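Local coordinates for outer membrane protein (Bartonella henselae, PDB 2FI9), which is of unknown function and folds as a compact alpha/beta domain of the DUF498/DUF598 family, at residues A[35-40]-A[122-127]; A[50-55]-A[79-84]; A[69-74]-A[95-100]. One frame throughout, in Å; residues are numbered along the deposited sequence.

Contact 1. Residues A[35-40]-A[122-127]; sequences GSIICI and ALLFAV
L124 and I37 pair near the middle of the antiparallel join between strand 36-40 and the last strand of the chain, 120-124. L124 is held through both of its peptide atoms: its N donates to I37 O at 2.7 Å, and its O accepts from I37 N at 3.0 Å. With chi1 at -53°, CG lies anti to the carbonyl carbon, and the CD1 methyl rests 4.0 Å from I37 CD1, with C39 SG just beyond. The two branched chains cross obliquely over the sheet.

On this same face A122 lies opposite C39, and its carbonyl does double duty. A122 O takes a hydrogen bond from C39 N at 2.8 Å and a CA-H...O contact from I38 CA at 3.3 Å, while A122 N donates in turn to C39 O. F110 and A106 of helix 103-115 cover the face formed by A122, C39 and L124. The other face carries I38 and L123, whose CD1 atoms meet at 4.0 Å; there V62 of helix 60-64 lies against I38.

S36 adds a side-chain bond beyond the I37-L124 pair. Its chi1 of -62° turns OG anti to the carbonyl carbon, where it accepts a hydrogen bond from A126 N at 3.1 Å, nearly straight (167° at the hydrogen). The same oxygen approaches the F125 ring obliquely, and A126 CB packs at 3.4 Å on G35 O. A side-chain oxygen thus supplies the acceptor for A126 N, close to the C terminus. Both strands lie inside the mixed sheet, so the chemistry is that of a protein core: the peptide groups facing each other across the join satisfy one another, and both faces are left largely to apolar packing, against helices, loops and strand 43-47.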
ATOM      1  N   GLY A  35       8.620   9.310   2.898  1.00 35.07           N
ATOM      2  CA  GLY A  35       8.733   8.342   1.815  1.00 33.78           C
ATOM      3  C   GLY A  35       7.501   7.470   1.642  1.00 33.32           C
ATOM      4  O   GLY A  35       6.534   7.551   2.420  1.00 32.61           O
ATOM      5  N   SER A  36       7.535   6.649   0.595  1.00 32.59           N
ATOM      6  CA  SER A  36       6.443   5.746   0.289  1.00 32.42           C
ATOM      7  C   SER A  36       6.466   4.551   1.243  1.00 32.72           C
ATOM      8  O   SER A  36       7.523   4.197   1.789  1.00 33.04           O
ATOM      9  CB  SER A  36       6.561   5.273  -1.153  1.00 31.90           C
ATOM     10  OG  SER A  36       6.466   6.381  -2.052  1.00 31.11           O
ATOM     11  N   ILE A  37       5.306   3.938   1.456  1.00 32.70           N
ATOM     12  CA  ILE A  37       5.211   2.830   2.413  1.00 32.83           C
ATOM     13  C   ILE A  37       4.390   1.681   1.862  1.00 33.34           C
ATOM     14  O   ILE A  37       3.529   1.858   0.985  1.00 32.61           O
ATOM     15  CB  ILE A  37       4.629   3.269   3.799  1.00 33.23           C
ATOM     16  CG1 ILE A  37       3.241   3.910   3.650  1.00 32.49           C
ATOM     17  CG2 ILE A  37       5.594   4.200   4.499  1.00 32.62           C
ATOM     18  CD1 ILE A  37       2.497   4.076   4.978  1.00 33.57           C
ATOM     19  N   ILE A  38       4.683   0.499   2.368  1.00 33.18           N
ATOM     20  CA  ILE A  38       3.840  -0.652   2.155  1.00 34.18           C
ATOM     21  C   ILE A  38       3.337  -1.131   3.542  1.00 33.76           C
ATOM     22  O   ILE A  38       4.091  -1.140   4.502  1.00 33.98           O
ATOM     23  CB  ILE A  38       4.597  -1.738   1.370  1.00 34.67           C
ATOM     24  CG1 ILE A  38       3.620  -2.683   0.686  1.00 36.96           C
ATOM     25  CG2 ILE A  38       5.598  -2.497   2.240  1.00 34.84           C
ATOM     26  CD1 ILE A  38       4.278  -3.474  -0.417  1.00 41.34           C
ATOM     27  N   CYS A  39       2.055  -1.465   3.631  1.00 33.54           N
ATOM     28  CA  CYS A  39       1.414  -1.819   4.881  1.00 33.64           C
ATOM     29  C   CYS A  39       0.871  -3.210   4.705  1.00 33.13           C
ATOM     30  O   CYS A  39      -0.054  -3.428   3.926  1.00 32.13           O
ATOM     31  CB  CYS A  39       0.252  -0.866   5.171  1.00 34.64           C
ATOM     32  SG  CYS A  39       0.687   0.878   5.130  1.00 37.24           S
ATOM     33  N   ILE A  40       1.464  -4.163   5.401  1.00 32.34           N
ATOM     34  CA  ILE A  40       1.104  -5.567   5.234  1.00 32.17           C
ATOM     35  C   ILE A  40       0.969  -6.198   6.634  1.00 31.85           C
ATOM     36  O   ILE A  40       1.319  -5.559   7.629  1.00 30.77           O
ATOM     37  CB  ILE A  40       2.133  -6.291   4.326  1.00 32.15           C
ATOM     38  CG1 ILE A  40       3.556  -6.074   4.863  1.00 32.54           C
ATOM     39  CG2 ILE A  40       2.025  -5.754   2.912  1.00 31.08           C
ATOM     40  CD1 ILE A  40       4.646  -6.803   4.073  1.00 32.88           C
ATOM     41  N   ALA A 122      -1.787  -2.311   1.771  1.00 31.75           N
ATOM     42  CA  ALA A 122      -1.715  -1.096   0.958  1.00 31.31           C
ATOM     43  C   ALA A 122      -0.283  -0.808   0.532  1.00 31.56           C
ATOM     44  O   ALA A 122       0.651  -0.989   1.314  1.00 32.12           O
ATOM     45  CB  ALA A 122      -2.273   0.088   1.739  1.00 31.72           C
ATOM     46  N   LEU A 123      -0.114  -0.367  -0.715  1.00 31.39           N
ATOM     47  CA  LEU A 123       1.138   0.168  -1.183  1.00 31.70           C
ATOM     48  C   LEU A 123       0.857   1.623  -1.458  1.00 31.53           C
ATOM     49  O   LEU A 123      -0.011   1.936  -2.264  1.00 32.10           O
ATOM     50  CB  LEU A 123       1.562  -0.537  -2.473  1.00 31.77           C
ATOM     51  CG  LEU A 123       2.819  -0.009  -3.170  1.00 33.31           C
ATOM     52  CD1 LEU A 123       4.005   0.040  -2.244  1.00 32.56           C
ATOM     53  CD2 LEU A 123       3.167  -0.874  -4.403  1.00 33.85           C
ATOM     54  N   LEU A 124       1.574   2.522  -0.797  1.00 31.04           N
ATOM     55  CA  LEU A 124       1.196   3.931  -0.863  1.00 31.55           C
ATOM     56  C   LEU A 124       2.343   4.815  -1.332  1.00 31.52           C
ATOM     57  O   LEU A 124       3.321   4.983  -0.605  1.00 31.54           O
ATOM     58  CB  LEU A 124       0.675   4.399   0.502  1.00 31.05           C
ATOM     59  CG  LEU A 124      -0.454   3.569   1.134  1.00 31.08           C
ATOM     60  CD1 LEU A 124      -0.665   3.901   2.596  1.00 27.36           C
ATOM     61  CD2 LEU A 124      -1.777   3.747   0.393  1.00 29.31           C
ATOM     62  N   PHE A 125       2.216   5.385  -2.533  1.00 30.99           N
ATOM     63  CA  PHE A 125       3.179   6.374  -2.999  1.00 30.60           C
ATOM     64  C   PHE A 125       2.956   7.668  -2.256  1.00 30.85           C
ATOM     65  O   PHE A 125       1.859   8.200  -2.255  1.00 30.51           O
ATOM     66  CB  PHE A 125       3.039   6.614  -4.485  1.00 31.01           C
ATOM     67  CG  PHE A 125       4.049   7.580  -5.051  1.00 30.85           C
ATOM     68  CD1 PHE A 125       5.382   7.207  -5.203  1.00 29.30           C
ATOM     69  CD2 PHE A 125       3.657   8.850  -5.474  1.00 31.30           C
ATOM     70  CE1 PHE A 125       6.309   8.086  -5.740  1.00 29.66           C
ATOM     71  CE2 PHE A 125       4.587   9.737  -6.043  1.00 31.65           C
ATOM     72  CZ  PHE A 125       5.908   9.357  -6.169  1.00 29.15           C
ATOM     73  N   ALA A 126       4.013   8.173  -1.633  1.00 30.87           N
ATOM     74  CA  ALA A 126       3.923   9.380  -0.817  1.00 30.85           C
ATOM     75  C   ALA A 126       3.790  10.583  -1.722  1.00 31.01           C
ATOM     76  O   ALA A 126       4.613  10.786  -2.601  1.00 30.67           O
ATOM     77  CB  ALA A 126       5.151   9.520   0.027  1.00 30.92           C
ATOM     78  N   VAL A 127       2.753  11.375  -1.486  1.00 31.92           N
ATOM     79  CA  VAL A 127       2.493  12.588  -2.261  1.00 32.81           C
ATOM     80  C   VAL A 127       2.872  13.834  -1.474  1.00 33.47           C
ATOM     81  O   VAL A 127       2.945  13.816  -0.237  1.00 33.23           O
ATOM     82  CB  VAL A 127       0.988  12.722  -2.681  1.00 32.78           C
ATOM     83  CG1 VAL A 127       0.609  11.681  -3.711  1.00 32.66           C
ATOM     84  CG2 VAL A 127       0.072  12.617  -1.480  1.00 32.75           C
TER

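Contact 2. Residues A[50-55]-A[79-84]; sequences TGPVPT and ELLRLP
V53 sits over P84 and L81 where the loop after strand 43-47 meets the loop before helix 85-93. The tightest point is V53 CG1 against P84 CG at 3.4 Å, closer than usual van der Waals contact. CG1 stands anti to the backbone N (chi1 -174°), and the valine and the proline ring slide past each other in opposite directions. The other branch, V53 CG2, meets L81 CD1 at 3.7 Å, the two side chains crossing at about a right angle. That leucine methyl is shared, because P52 CG also touches L81 CD1, again at 3.7 Å. One CD1 therefore gathers a valine methyl and the rim of a proline ring, and the contact depends entirely on such apolar touches.

Tightness and burial do not coincide here. V53 lies on the surface although it makes the closest approach, and R82, whose CB points away from the 50-55 loop, adds little more than its backbone. The inner side is wider spaced but buried: P54 CG stands 4.2 Å from L83 CD1, with the two groups again about perpendicular. L83 CB starts out pointing away from the other loop; the end of its side chain comes back toward P54. Both residues rest on I74 of strand 71-75, while L87 and L91 of helix 85-93 touch P54 and L83 respectively.

P84 occupies the N-cap position of helix 85-93, so the proline pressed by V53 is also the residue from which that helix starts. The arrangement lies at the C-terminal ends of the parallel strands of a mixed beta-sheet, where the strand-to-helix loop of a beta-alpha-beta crossover packs beside the loop that follows strand 43-47.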
ATOM      1  N   THR A  50      10.529   5.565  -6.851  1.00 32.19           N
ATOM      2  CA  THR A  50      10.944   6.793  -7.560  1.00 31.76           C
ATOM      3  C   THR A  50       9.762   7.469  -8.248  1.00 31.70           C
ATOM      4  O   THR A  50       9.852   8.621  -8.707  1.00 29.95           O
ATOM      5  CB  THR A  50      11.965   6.501  -8.651  1.00 32.16           C
ATOM      6  OG1 THR A  50      11.373   5.605  -9.601  1.00 32.65           O
ATOM      7  CG2 THR A  50      13.234   5.908  -8.063  1.00 32.32           C
ATOM      8  N   GLY A  51       8.669   6.726  -8.339  1.00 31.91           N
ATOM      9  CA  GLY A  51       7.501   7.171  -9.076  1.00 32.64           C
ATOM     10  C   GLY A  51       6.258   6.442  -8.636  1.00 33.55           C
ATOM     11  O   GLY A  51       6.346   5.406  -7.980  1.00 32.32           O
ATOM     12  N   PRO A  52       5.090   6.986  -8.999  1.00 34.19           N
ATOM     13  CA  PRO A  52       3.801   6.497  -8.525  1.00 35.21           C
ATOM     14  C   PRO A  52       3.356   5.134  -9.071  1.00 35.90           C
ATOM     15  O   PRO A  52       2.430   4.542  -8.512  1.00 36.37           O
ATOM     16  CB  PRO A  52       2.840   7.601  -8.958  1.00 34.99           C
ATOM     17  CG  PRO A  52       3.492   8.226 -10.113  1.00 35.46           C
ATOM     18  CD  PRO A  52       4.948   8.173  -9.863  1.00 33.97           C
ATOM     19  N   VAL A  53       3.999   4.640 -10.125  1.00 36.35           N
ATOM     20  CA  VAL A  53       3.647   3.323 -10.668  1.00 37.18           C
ATOM     21  C   VAL A  53       4.541   2.262 -10.027  1.00 37.53           C
ATOM     22  O   VAL A  53       5.762   2.318 -10.168  1.00 37.71           O
ATOM     23  CB  VAL A  53       3.827   3.223 -12.203  1.00 37.20           C
ATOM     24  CG1 VAL A  53       3.301   1.885 -12.687  1.00 36.66           C
ATOM     25  CG2 VAL A  53       3.130   4.369 -12.952  1.00 38.85           C
ATOM     26  N   PRO A  54       3.940   1.292  -9.315  1.00 37.73           N
ATOM     27  CA  PRO A  54       4.743   0.310  -8.617  1.00 37.20           C
ATOM     28  C   PRO A  54       5.471  -0.629  -9.568  1.00 37.10           C
ATOM     29  O   PRO A  54       5.010  -0.864 -10.694  1.00 36.06           O
ATOM     30  CB  PRO A  54       3.720  -0.472  -7.789  1.00 37.66           C
ATOM     31  CG  PRO A  54       2.441  -0.241  -8.404  1.00 38.51           C
ATOM     32  CD  PRO A  54       2.493   1.053  -9.159  1.00 38.06           C
ATOM     33  N   THR A  55       6.613  -1.130  -9.107  1.00 36.72           N
ATOM     34  CA  THR A  55       7.392  -2.108  -9.839  1.00 37.41           C
ATOM     35  C   THR A  55       7.181  -3.482  -9.205  1.00 37.63           C
ATOM     36  O   THR A  55       6.538  -3.606  -8.152  1.00 36.49           O
ATOM     37  CB  THR A  55       8.894  -1.766  -9.805  1.00 37.68           C
ATOM     38  OG1 THR A  55       9.380  -1.913  -8.468  1.00 37.92           O
ATOM     39  CG2 THR A  55       9.134  -0.338 -10.267  1.00 38.22           C
ATOM     40  N   GLU A  79      -2.882  11.165  -8.941  1.00 35.47           N
ATOM     41  CA  GLU A  79      -3.796  10.712  -9.982  1.00 36.45           C
ATOM     42  C   GLU A  79      -3.900   9.206  -9.931  1.00 36.30           C
ATOM     43  O   GLU A  79      -2.929   8.525  -9.595  1.00 36.57           O
ATOM     44  CB  GLU A  79      -3.293  11.133 -11.368  1.00 37.19           C
ATOM     45  CG  GLU A  79      -3.343  12.624 -11.633  1.00 39.84           C
ATOM     46  CD  GLU A  79      -4.756  13.159 -11.689  1.00 45.44           C
ATOM     47  OE1 GLU A  79      -5.567  12.611 -12.476  1.00 46.12           O
ATOM     48  OE2 GLU A  79      -5.047  14.132 -10.948  1.00 48.74           O
ATOM     49  N   LEU A  80      -5.069   8.685 -10.289  1.00 35.59           N
ATOM     50  CA  LEU A  80      -5.257   7.240 -10.385  1.00 34.39           C
ATOM     51  C   LEU A  80      -4.551   6.744 -11.663  1.00 33.68           C
ATOM     52  O   LEU A  80      -4.829   7.223 -12.771  1.00 32.78           O
ATOM     53  CB  LEU A  80      -6.752   6.900 -10.391  1.00 34.19           C
ATOM     54  CG  LEU A  80      -7.239   5.442 -10.426  1.00 35.04           C
ATOM     55  CD1 LEU A  80      -8.708   5.397 -10.040  1.00 34.47           C
ATOM     56  CD2 LEU A  80      -7.033   4.760 -11.787  1.00 33.43           C
ATOM     57  N   LEU A  81      -3.642   5.788 -11.496  1.00 32.80           N
ATOM     58  CA  LEU A  81      -2.873   5.222 -12.611  1.00 32.86           C
ATOM     59  C   LEU A  81      -3.144   3.731 -12.752  1.00 33.11           C
ATOM     60  O   LEU A  81      -3.438   3.062 -11.773  1.00 32.96           O
ATOM     61  CB  LEU A  81      -1.377   5.437 -12.378  1.00 32.29           C
ATOM     62  CG  LEU A  81      -0.903   6.862 -12.134  1.00 32.38           C
ATOM     63  CD1 LEU A  81       0.628   6.909 -12.021  1.00 32.64           C
ATOM     64  CD2 LEU A  81      -1.401   7.808 -13.240  1.00 29.71           C
ATOM     65  N   ARG A  82      -3.050   3.219 -13.978  1.00 34.11           N
ATOM     66  CA  ARG A  82      -3.253   1.794 -14.257  1.00 34.46           C
ATOM     67  C   ARG A  82      -2.160   0.930 -13.686  1.00 34.18           C
ATOM     68  O   ARG A  82      -0.998   1.314 -13.661  1.00 33.96           O
ATOM     69  CB  ARG A  82      -3.320   1.560 -15.777  1.00 34.75           C
ATOM     70  CG  ARG A  82      -4.510   2.227 -16.446  1.00 40.46           C
ATOM     71  CD  ARG A  82      -5.866   1.576 -16.097  1.00 46.19           C
ATOM     72  NE  ARG A  82      -5.789   0.124 -15.895  1.00 49.72           N
ATOM     73  CZ  ARG A  82      -5.523  -0.778 -16.838  1.00 48.42           C
ATOM     74  NH1 ARG A  82      -5.290  -0.405 -18.093  1.00 50.36           N
ATOM     75  NH2 ARG A  82      -5.483  -2.063 -16.514  1.00 49.00           N
ATOM     76  N   LEU A  83      -2.547  -0.250 -13.227  1.00 34.58           N
ATOM     77  CA  LEU A  83      -1.599  -1.234 -12.751  1.00 35.26           C
ATOM     78  C   LEU A  83      -0.972  -1.891 -13.987  1.00 34.75           C
ATOM     79  O   LEU A  83      -1.694  -2.330 -14.878  1.00 35.51           O
ATOM     80  CB  LEU A  83      -2.327  -2.273 -11.907  1.00 35.12           C
ATOM     81  CG  LEU A  83      -1.481  -3.267 -11.133  1.00 35.91           C
ATOM     82  CD1 LEU A  83      -0.541  -2.532 -10.194  1.00 38.55           C
ATOM     83  CD2 LEU A  83      -2.408  -4.197 -10.362  1.00 36.00           C
ATOM     84  N   PRO A  84       0.374  -1.909 -14.069  1.00 34.15           N
ATOM     85  CA  PRO A  84       1.054  -2.501 -15.219  1.00 33.68           C
ATOM     86  C   PRO A  84       0.710  -3.983 -15.363  1.00 32.76           C
ATOM     87  O   PRO A  84       0.465  -4.672 -14.364  1.00 33.05           O
ATOM     88  CB  PRO A  84       2.541  -2.334 -14.887  1.00 33.41           C
ATOM     89  CG  PRO A  84       2.604  -1.273 -13.826  1.00 34.19           C
ATOM     90  CD  PRO A  84       1.316  -1.336 -13.086  1.00 34.44           C
TER

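Contact 3. Residues A[69-74]-A[95-100]; sequences IEVLLI and RISSDT
S97 O is gripped by two neighbouring residues of the strand beside it: L72 N, in the plane of the carbonyl, donates to it at 2.8 Å, and V71 CA adds a CA-H...O contact at 3.0 Å. V71 CG2 also rests near this oxygen. The pattern recurs at L72 O, which accepts from D99 N at 3.1 Å and is approached by S98 CA. With S97 N to E70 O and I74 N to D99 O, these bonds join the parallel strands 71-75 and 97-101, their short axes only 12° apart.

Around the bonds the faces differ. I96 CG2, anti to the backbone N, reaches L72 CB at 3.8 Å and I69 CG2 at 4.1 Å, and L91 of helix 85-93 closes over I96, L72 and S98. T100 CG2 lies 4.0 Å from I74 CB, while its chi1 of 61° leaves OG1 between the backbone N and carbonyl carbon; that hydroxyl bonds to L81 O. V71, S97, L73 and D99 occupy the other face. R95, with positive phi, is the C-prime residue of the Schellman motif ending helix 85-93, just before strand 97-101. Chemically, the edge strand of this beta-alpha-beta unit is secured through its backbone, with apolar cover on the helix-85-93 side; on the other its S97 and D99 side chains are exposed, beside L73 buried under helix 103-115.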
ATOM      1  N   ILE A  69      -3.037 -11.979   2.806  1.00 34.39           N
ATOM      2  CA  ILE A  69      -3.544 -10.789   2.112  1.00 34.16           C
ATOM      3  C   ILE A  69      -4.573 -11.213   1.080  1.00 34.06           C
ATOM      4  O   ILE A  69      -4.251 -11.982   0.171  1.00 33.60           O
ATOM      5  CB  ILE A  69      -2.385 -10.002   1.419  1.00 33.94           C
ATOM      6  CG1 ILE A  69      -1.368  -9.534   2.478  1.00 33.36           C
ATOM      7  CG2 ILE A  69      -2.924  -8.816   0.617  1.00 31.92           C
ATOM      8  CD1 ILE A  69      -0.039  -9.079   1.908  1.00 34.69           C
ATOM      9  N   GLU A  70      -5.808 -10.722   1.223  1.00 34.28           N
ATOM     10  CA  GLU A  70      -6.850 -10.937   0.197  1.00 34.51           C
ATOM     11  C   GLU A  70      -6.981  -9.760  -0.752  1.00 34.21           C
ATOM     12  O   GLU A  70      -7.343  -9.934  -1.928  1.00 33.46           O
ATOM     13  CB  GLU A  70      -8.218 -11.171   0.825  1.00 35.24           C
ATOM     14  CG  GLU A  70      -8.330 -12.449   1.640  1.00 38.98           C
ATOM     15  CD  GLU A  70      -9.744 -13.001   1.637  1.00 44.24           C
ATOM     16  OE1 GLU A  70     -10.314 -13.175   0.526  1.00 47.97           O
ATOM     17  OE2 GLU A  70     -10.285 -13.262   2.739  1.00 47.10           O
ATOM     18  N   VAL A  71      -6.714  -8.563  -0.247  1.00 33.72           N
ATOM     19  CA  VAL A  71      -6.895  -7.349  -1.065  1.00 33.65           C
ATOM     20  C   VAL A  71      -5.730  -6.373  -0.887  1.00 33.37           C
ATOM     21  O   VAL A  71      -5.280  -6.122   0.240  1.00 33.77           O
ATOM     22  CB  VAL A  71      -8.292  -6.659  -0.824  1.00 33.19           C
ATOM     23  CG1 VAL A  71      -8.514  -6.329   0.616  1.00 35.75           C
ATOM     24  CG2 VAL A  71      -8.467  -5.388  -1.689  1.00 34.04           C
ATOM     25  N   LEU A  72      -5.211  -5.892  -2.017  1.00 33.05           N
ATOM     26  CA  LEU A  72      -4.183  -4.877  -2.027  1.00 32.12           C
ATOM     27  C   LEU A  72      -4.701  -3.565  -2.638  1.00 31.77           C
ATOM     28  O   LEU A  72      -5.166  -3.535  -3.800  1.00 31.19           O
ATOM     29  CB  LEU A  72      -2.952  -5.366  -2.802  1.00 31.99           C
ATOM     30  CG  LEU A  72      -1.842  -4.314  -2.935  1.00 31.86           C
ATOM     31  CD1 LEU A  72      -1.217  -3.955  -1.579  1.00 32.14           C
ATOM     32  CD2 LEU A  72      -0.794  -4.802  -3.904  1.00 31.85           C
ATOM     33  N   LEU A  73      -4.619  -2.488  -1.861  1.00 30.14           N
ATOM     34  CA  LEU A  73      -4.952  -1.164  -2.370  1.00 30.50           C
ATOM     35  C   LEU A  73      -3.646  -0.530  -2.797  1.00 30.57           C
ATOM     36  O   LEU A  73      -2.646  -0.633  -2.082  1.00 31.02           O
ATOM     37  CB  LEU A  73      -5.628  -0.318  -1.290  1.00 30.77           C
ATOM     38  CG  LEU A  73      -6.823  -1.008  -0.624  1.00 31.45           C
ATOM     39  CD1 LEU A  73      -7.286  -0.243   0.599  1.00 32.70           C
ATOM     40  CD2 LEU A  73      -7.960  -1.169  -1.637  1.00 31.45           C
ATOM     41  N   ILE A  74      -3.640   0.083  -3.980  1.00 30.21           N
ATOM     42  CA  ILE A  74      -2.459   0.737  -4.482  1.00 30.09           C
ATOM     43  C   ILE A  74      -2.732   2.221  -4.679  1.00 29.95           C
ATOM     44  O   ILE A  74      -3.563   2.628  -5.519  1.00 29.73           O
ATOM     45  CB  ILE A  74      -1.973   0.069  -5.790  1.00 30.62           C
ATOM     46  CG1 ILE A  74      -1.694  -1.415  -5.516  1.00 31.17           C
ATOM     47  CG2 ILE A  74      -0.711   0.766  -6.309  1.00 31.24           C
ATOM     48  CD1 ILE A  74      -1.640  -2.278  -6.753  1.00 31.38           C
ATOM     49  N   ARG A  95      -3.709 -14.840  -6.070  1.00 35.23           N
ATOM     50  CA  ARG A  95      -5.116 -14.636  -5.725  1.00 35.42           C
ATOM     51  C   ARG A  95      -5.316 -13.418  -4.822  1.00 35.00           C
ATOM     52  O   ARG A  95      -6.120 -13.457  -3.888  1.00 34.86           O
ATOM     53  CB  ARG A  95      -5.720 -15.878  -5.041  1.00 36.63           C
ATOM     54  CG  ARG A  95      -5.417 -17.224  -5.710  1.00 38.57           C
ATOM     55  CD  ARG A  95      -6.105 -17.346  -7.023  1.00 44.14           C
ATOM     56  NE  ARG A  95      -5.566 -18.438  -7.836  1.00 48.55           N
ATOM     57  CZ  ARG A  95      -5.528 -18.428  -9.169  1.00 48.57           C
ATOM     58  NH1 ARG A  95      -5.979 -17.372  -9.840  1.00 49.33           N
ATOM     59  NH2 ARG A  95      -5.027 -19.468  -9.829  1.00 49.49           N
ATOM     60  N   ILE A  96      -4.561 -12.359  -5.077  1.00 33.77           N
ATOM     61  CA  ILE A  96      -4.779 -11.106  -4.381  1.00 33.59           C
ATOM     62  C   ILE A  96      -5.606 -10.195  -5.267  1.00 33.93           C
ATOM     63  O   ILE A  96      -5.217  -9.899  -6.401  1.00 33.24           O
ATOM     64  CB  ILE A  96      -3.455 -10.419  -4.009  1.00 34.06           C
ATOM     65  CG1 ILE A  96      -2.627 -11.328  -3.080  1.00 32.75           C
ATOM     66  CG2 ILE A  96      -3.712  -9.046  -3.358  1.00 32.94           C
ATOM     67  CD1 ILE A  96      -1.224 -10.855  -2.911  1.00 34.04           C
ATOM     68  N   SER A  97      -6.758  -9.776  -4.762  1.00 34.28           N
ATOM     69  CA  SER A  97      -7.585  -8.843  -5.496  1.00 35.96           C
ATOM     70  C   SER A  97      -7.033  -7.432  -5.233  1.00 35.44           C
ATOM     71  O   SER A  97      -6.722  -7.075  -4.087  1.00 36.31           O
ATOM     72  CB  SER A  97      -9.078  -9.034  -5.158  1.00 36.29           C
ATOM     73  OG  SER A  97      -9.528  -8.174  -4.131  1.00 41.46           O
ATOM     74  N   SER A  98      -6.840  -6.657  -6.290  1.00 34.80           N
ATOM     75  CA  SER A  98      -6.147  -5.387  -6.142  1.00 34.50           C
ATOM     76  C   SER A  98      -6.735  -4.285  -6.984  1.00 33.81           C
ATOM     77  O   SER A  98      -7.393  -4.532  -7.999  1.00 32.21           O
ATOM     78  CB  SER A  98      -4.644  -5.546  -6.427  1.00 35.27           C
ATOM     79  OG  SER A  98      -4.412  -5.899  -7.782  1.00 38.94           O
ATOM     80  N   ASP A  99      -6.498  -3.052  -6.563  1.00 32.69           N
ATOM     81  CA  ASP A  99      -7.007  -1.935  -7.314  1.00 32.97           C
ATOM     82  C   ASP A  99      -6.194  -0.688  -7.040  1.00 32.37           C
ATOM     83  O   ASP A  99      -5.599  -0.546  -5.979  1.00 33.65           O
ATOM     84  CB  ASP A  99      -8.472  -1.710  -7.014  1.00 32.91           C
ATOM     85  CG  ASP A  99      -9.191  -1.032  -8.153  1.00 35.54           C
ATOM     86  OD1 ASP A  99      -8.629  -0.921  -9.292  1.00 38.00           O
ATOM     87  OD2 ASP A  99     -10.333  -0.598  -7.910  1.00 38.09           O
ATOM     88  N   THR A 100      -6.161   0.205  -8.022  1.00 31.52           N
ATOM     89  CA  THR A 100      -5.441   1.449  -7.887  1.00 30.41           C
ATOM     90  C   THR A 100      -6.434   2.595  -7.686  1.00 30.07           C
ATOM     91  O   THR A 100      -7.600   2.500  -8.071  1.00 30.06           O
ATOM     92  CB  THR A 100      -4.592   1.713  -9.139  1.00 29.84           C
ATOM     93  OG1 THR A 100      -5.465   1.800 -10.257  1.00 31.04           O
ATOM     94  CG2 THR A 100      -3.590   0.549  -9.391  1.00 30.66           C
TER

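How the contacts relate
Strand 36-40 comes first and pairs with the last strand: contact 1 closes a loop of 81 residues, inside which both other contacts nest. The chain next supplies 50-55, then 69-74, then 79-84, then 95-100, so contacts 2 and 3 cross, interlocking the 50-55 loop with the beta-alpha-beta unit. Contacts 1 and 3 belong to one mixed sheet, joined where L123 N probably bonds to L73 O. Contact 2 lies against that sheet: L123 CD2 packs on P54, the F125 ring meets G51 and P52, and L80 CD1 lies against T100 O. Together they tie the central strands, the edge strand 97-101 and the loops at one end of the sheet.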